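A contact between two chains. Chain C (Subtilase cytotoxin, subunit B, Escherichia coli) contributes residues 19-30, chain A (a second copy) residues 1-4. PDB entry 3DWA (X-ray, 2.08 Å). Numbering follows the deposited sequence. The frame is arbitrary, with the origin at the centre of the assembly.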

ATOM      1  N   PHE C  19      11.784   8.268  12.353  1.00 21.19           N
ATOM      2  CA  PHE C  19      11.706   7.171  11.378  1.00 20.62           C
ATOM      3  C   PHE C  19      12.954   7.254  10.460  1.00 20.76           C
ATOM      4  O   PHE C  19      13.266   8.313   9.971  1.00 20.63           O
ATOM      5  CB  PHE C  19      10.423   7.332  10.570  1.00 19.86           C
ATOM      6  CG  PHE C  19       9.799   6.031  10.170  1.00 21.84           C
ATOM      7  CD1 PHE C  19       8.684   5.568  10.838  1.00 19.55           C
ATOM      8  CD2 PHE C  19      10.337   5.275   9.121  1.00 21.27           C
ATOM      9  CE1 PHE C  19       8.093   4.345  10.478  1.00 23.60           C
ATOM     10  CE2 PHE C  19       9.753   4.075   8.738  1.00 23.93           C
ATOM     11  CZ  PHE C  19       8.627   3.607   9.417  1.00 19.24           C
ATOM     12  N   HIS C  20      13.700   6.166  10.305  1.00 19.96           N
ATOM     13  CA  HIS C  20      14.832   6.131   9.370  1.00 19.78           C
ATOM     14  C   HIS C  20      14.702   4.872   8.529  1.00 20.53           C
ATOM     15  O   HIS C  20      14.260   3.852   9.021  1.00 20.69           O
ATOM     16  CB  HIS C  20      16.176   6.097  10.124  1.00 18.56           C
ATOM     17  CG  HIS C  20      17.356   5.732   9.269  1.00 19.10           C
ATOM     18  ND1 HIS C  20      18.007   4.515   9.367  1.00 20.74           N
ATOM     19  CD2 HIS C  20      17.991   6.418   8.288  1.00 16.91           C
ATOM     20  CE1 HIS C  20      18.984   4.468   8.479  1.00 17.34           C
ATOM     21  NE2 HIS C  20      18.996   5.610   7.809  1.00 17.81           N
ATOM     22  N   THR C  21      15.116   4.946   7.275  1.00 20.77           N
ATOM     23  CA  THR C  21      15.107   3.810   6.395  1.00 21.57           C
ATOM     24  C   THR C  21      16.421   3.814   5.639  1.00 20.93           C
ATOM     25  O   THR C  21      16.915   4.884   5.240  1.00 19.28           O
ATOM     26  CB  THR C  21      13.879   3.900   5.457  1.00 23.56           C
ATOM     27  OG1 THR C  21      13.434   2.597   5.094  1.00 29.23           O
ATOM     28  CG2 THR C  21      14.089   4.809   4.230  1.00 19.65           C
ATOM     29  N   GLY C  22      17.012   2.635   5.510  1.00 19.38           N
ATOM     30  CA  GLY C  22      18.199   2.464   4.683  1.00 19.93           C
ATOM     31  C   GLY C  22      18.354   1.045   4.178  1.00 20.46           C
ATOM     32  O   GLY C  22      17.368   0.308   4.042  1.00 20.16           O
ATOM     33  N   GLN C  23      19.592   0.687   3.838  1.00 22.40           N
ATOM     34  CA  GLN C  23      19.931  -0.646   3.357  1.00 23.58           C
ATOM     35  C   GLN C  23      21.292  -1.038   3.951  1.00 24.07           C
ATOM     36  O   GLN C  23      22.145  -0.194   4.128  1.00 22.49           O
ATOM     37  CB  GLN C  23      20.030  -0.628   1.842  1.00 24.30           C
ATOM     38  CG  GLN C  23      20.341  -1.956   1.189  1.00 26.63           C
ATOM     39  CD  GLN C  23      20.300  -1.855  -0.332  1.00 31.00           C
ATOM     40  OE1 GLN C  23      19.303  -1.408  -0.909  1.00 30.73           O
ATOM     41  NE2 GLN C  23      21.382  -2.262  -0.985  1.00 27.65           N
ATOM     42  N   ILE C  24      21.480  -2.321   4.246  1.00 25.28           N
ATOM     43  CA  ILE C  24      22.804  -2.836   4.622  1.00 26.90           C
ATOM     44  C   ILE C  24      22.874  -4.270   4.125  1.00 27.20           C
ATOM     45  O   ILE C  24      21.920  -5.033   4.300  1.00 27.87           O
ATOM     46  CB  ILE C  24      23.030  -2.816   6.170  1.00 26.83           C
ATOM     47  CG1 ILE C  24      24.416  -3.379   6.512  1.00 27.12           C
ATOM     48  CG2 ILE C  24      21.938  -3.654   6.892  1.00 26.62           C
ATOM     49  CD1 ILE C  24      24.884  -3.123   7.977  1.00 27.29           C
ATOM     50  N   ASP C  25      23.995  -4.646   3.519  1.00 28.51           N
ATOM     51  CA  ASP C  25      24.184  -6.035   3.044  1.00 30.59           C
ATOM     52  C   ASP C  25      23.060  -6.556   2.110  1.00 29.67           C
ATOM     53  O   ASP C  25      22.504  -7.652   2.289  1.00 29.13           O
ATOM     54  CB  ASP C  25      24.426  -6.966   4.240  1.00 32.19           C
ATOM     55  CG  ASP C  25      24.999  -8.331   3.829  1.00 38.47           C
ATOM     56  OD1 ASP C  25      25.902  -8.358   2.955  1.00 46.61           O
ATOM     57  OD2 ASP C  25      24.552  -9.361   4.384  1.00 43.66           O
ATOM     58  N   ASN C  26      22.716  -5.727   1.128  1.00 29.10           N
ATOM     59  CA  ASN C  26      21.619  -6.004   0.193  1.00 29.35           C
ATOM     60  C   ASN C  26      20.224  -6.141   0.840  1.00 28.68           C
ATOM     61  O   ASN C  26      19.311  -6.634   0.203  1.00 28.79           O
ATOM     62  CB  ASN C  26      21.928  -7.271  -0.629  1.00 29.49           C
ATOM     63  CG  ASN C  26      21.414  -7.181  -2.025  1.00 31.81           C
ATOM     64  OD1 ASN C  26      21.724  -6.218  -2.735  1.00 38.56           O
ATOM     65  ND2 ASN C  26      20.631  -8.168  -2.448  1.00 30.63           N
ATOM     66  N   LYS C  27      20.053  -5.697   2.084  1.00 28.17           N
ATOM     67  CA  LYS C  27      18.788  -5.852   2.798  1.00 28.35           C
ATOM     68  C   LYS C  27      18.181  -4.508   3.205  1.00 26.97           C
ATOM     69  O   LYS C  27      18.836  -3.748   3.918  1.00 26.06           O
ATOM     70  CB  LYS C  27      19.018  -6.687   4.073  1.00 29.64           C
ATOM     71  CG  LYS C  27      18.698  -8.154   3.905  1.00 35.38           C
ATOM     72  CD  LYS C  27      19.925  -9.055   3.997  1.00 43.22           C
ATOM     73  CE  LYS C  27      19.600 -10.442   3.413  1.00 45.81           C
ATOM     74  NZ  LYS C  27      18.738 -10.314   2.160  1.00 48.98           N
ATOM     75  N   PRO C  28      16.932  -4.208   2.765  1.00 25.49           N
ATOM     76  CA  PRO C  28      16.316  -2.993   3.269  1.00 23.89           C
ATOM     77  C   PRO C  28      16.070  -3.118   4.790  1.00 22.77           C
ATOM     78  O   PRO C  28      15.786  -4.209   5.271  1.00 20.53           O
ATOM     79  CB  PRO C  28      14.964  -2.971   2.542  1.00 23.23           C
ATOM     80  CG  PRO C  28      14.688  -4.392   2.209  1.00 24.63           C
ATOM     81  CD  PRO C  28      16.028  -4.922   1.832  1.00 25.18           C
ATOM     82  N   TYR C  29      16.201  -2.010   5.529  1.00 21.99           N
ATOM     83  CA  TYR C  29      15.776  -1.979   6.956  1.00 21.13           C
ATOM     84  C   TYR C  29      15.114  -0.637   7.281  1.00 20.61           C
ATOM     85  O   TYR C  29      15.210   0.310   6.497  1.00 20.08           O
ATOM     86  CB  TYR C  29      16.970  -2.206   7.937  1.00 21.57           C
ATOM     87  CG  TYR C  29      17.907  -1.020   7.991  1.00 19.66           C
ATOM     88  CD1 TYR C  29      17.686   0.060   8.881  1.00 21.25           C
ATOM     89  CD2 TYR C  29      19.003  -0.982   7.181  1.00 18.54           C
ATOM     90  CE1 TYR C  29      18.536   1.161   8.894  1.00 18.46           C
ATOM     91  CE2 TYR C  29      19.865   0.085   7.183  1.00 19.67           C
ATOM     92  CZ  TYR C  29      19.633   1.151   8.059  1.00 20.04           C
ATOM     93  OH  TYR C  29      20.493   2.203   8.020  1.00 21.01           O
ATOM     94  N   PHE C  30      14.416  -0.575   8.414  1.00 19.84           N
ATOM     95  CA  PHE C  30      13.957   0.706   8.953  1.00 20.29           C
ATOM     96  C   PHE C  30      14.166   0.654  10.469  1.00 20.87           C
ATOM     97  O   PHE C  30      14.263  -0.430  11.058  1.00 21.31           O
ATOM     98  CB  PHE C  30      12.481   1.035   8.540  1.00 17.79           C
ATOM     99  CG  PHE C  30      11.438   0.254   9.312  1.00 19.65           C
ATOM    100  CD1 PHE C  30      10.845   0.806  10.455  1.00 12.76           C
ATOM    101  CD2 PHE C  30      11.033  -1.023   8.883  1.00 14.08           C
ATOM    102  CE1 PHE C  30       9.912   0.067  11.202  1.00 15.35           C
ATOM    103  CE2 PHE C  30      10.115  -1.757   9.615  1.00 16.44           C
ATOM    104  CZ  PHE C  30       9.532  -1.201  10.771  1.00 18.49           C
TER
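Chain A (1-4) EWTG

The four residues of chain A lie along the end of a β-hairpin in chain C, whose strands 19-24 and 27-30 are joined by a type I' turn from I24(C) to K27(C). Chain A runs antiparallel to the first strand: E1(A) sits by D25(C), W2(A) by I24(C) with CA atoms 4.2 Å apart, and T3(A) by G22(C) with CA atoms 5.5 Å apart. The backbones form a single β bridge, I24(C) with W2(A).

E1(A) meets the turn with both backbone and side chain. Its O accepts a hydrogen bond from D25(C) N at 3.1 Å. The side chain, with chi1 p and chi2 m, brings OE1 to 2.8 Å from N26(C) N and 2.8 Å from Q23(C) NE2, both donors, so one carboxylate oxygen ties the turn backbone to a strand side chain.

W2(A) is extended, with phi/psi of -155/138. Its CA lies 3.4 Å from Q23(C) O in a CA-H...O contact. The CA-to-CB bond of W2(A) points sideways, chi1 is t, and the indole packs against I24(C): W2(A) CD1 is 3.6 Å from I24(C) CB, while I24(C) CD1 lies over one face of the ring. At the indole edge, W2(A) NE1 donates to Y29(C) OH at 2.9 Å, although the position of that hydroxyl is less certain.

At T3(A) the backbone leaves the extended path, with phi/psi of -39/-44. Its N still donates to Q23(C) O at 2.9 Å, and its OG1 accepts from Q23(C) N at 2.8 Å, so backbone and side chain together satisfy both backbone polar groups of Q23(C). The fit depends on glycine: G22(C) CA is 3.3 Å from T3(A) OG1, and a CB on G22(C) would clash with that oxygen. G4(A) makes no contact with this stretch.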

ATOM      1  N   GLU A   1      27.830  -3.184   1.794  1.00 30.05           N
ATOM      2  CA  GLU A   1      27.578  -1.700   1.760  1.00 29.91           C
ATOM      3  C   GLU A   1      26.618  -1.393   2.887  1.00 28.02           C
ATOM      4  O   GLU A   1      25.986  -2.303   3.379  1.00 28.12           O
ATOM      5  CB  GLU A   1      26.927  -1.289   0.413  1.00 30.03           C
ATOM      6  CG  GLU A   1      25.379  -1.526   0.302  1.00 31.89           C
ATOM      7  CD  GLU A   1      24.903  -2.997   0.462  1.00 34.36           C
ATOM      8  OE1 GLU A   1      23.673  -3.239   0.381  1.00 29.71           O
ATOM      9  OE2 GLU A   1      25.738  -3.907   0.674  1.00 36.87           O
ATOM     10  N   TRP A   2      26.511  -0.122   3.274  1.00 27.01           N
ATOM     11  CA  TRP A   2      25.543   0.307   4.310  1.00 26.62           C
ATOM     12  C   TRP A   2      25.232   1.762   4.069  1.00 26.28           C
ATOM     13  O   TRP A   2      26.137   2.543   3.781  1.00 24.83           O
ATOM     14  CB  TRP A   2      26.099   0.174   5.750  1.00 26.98           C
ATOM     15  CG  TRP A   2      25.146   0.729   6.856  1.00 26.82           C
ATOM     16  CD1 TRP A   2      23.755   0.671   6.878  1.00 26.99           C
ATOM     17  CD2 TRP A   2      25.528   1.384   8.079  1.00 26.54           C
ATOM     18  NE1 TRP A   2      23.275   1.276   8.019  1.00 26.59           N
ATOM     19  CE2 TRP A   2      24.331   1.702   8.781  1.00 26.64           C
ATOM     20  CE3 TRP A   2      26.767   1.718   8.660  1.00 25.29           C
ATOM     21  CZ2 TRP A   2      24.340   2.359  10.028  1.00 26.83           C
ATOM     22  CZ3 TRP A   2      26.772   2.370   9.882  1.00 26.63           C
ATOM     23  CH2 TRP A   2      25.567   2.684  10.557  1.00 27.86           C
ATOM     24  N   THR A   3      23.952   2.127   4.183  1.00 26.22           N
ATOM     25  CA  THR A   3      23.571   3.557   4.243  1.00 26.39           C
ATOM     26  C   THR A   3      24.509   4.463   5.064  1.00 26.55           C
ATOM     27  O   THR A   3      24.850   5.536   4.617  1.00 26.52           O
ATOM     28  CB  THR A   3      22.124   3.705   4.736  1.00 25.93           C
ATOM     29  OG1 THR A   3      21.307   2.947   3.858  1.00 25.59           O
ATOM     30  CG2 THR A   3      21.658   5.164   4.727  1.00 24.63           C
ATOM     31  N   GLY A   4      24.929   4.025   6.250  1.00 27.18           N
ATOM     32  CA  GLY A   4      25.761   4.851   7.112  1.00 28.51           C
ATOM     33  C   GLY A   4      27.272   4.666   6.974  1.00 30.78           C
ATOM     34  O   GLY A   4      28.027   5.067   7.878  1.00 31.03           O
TER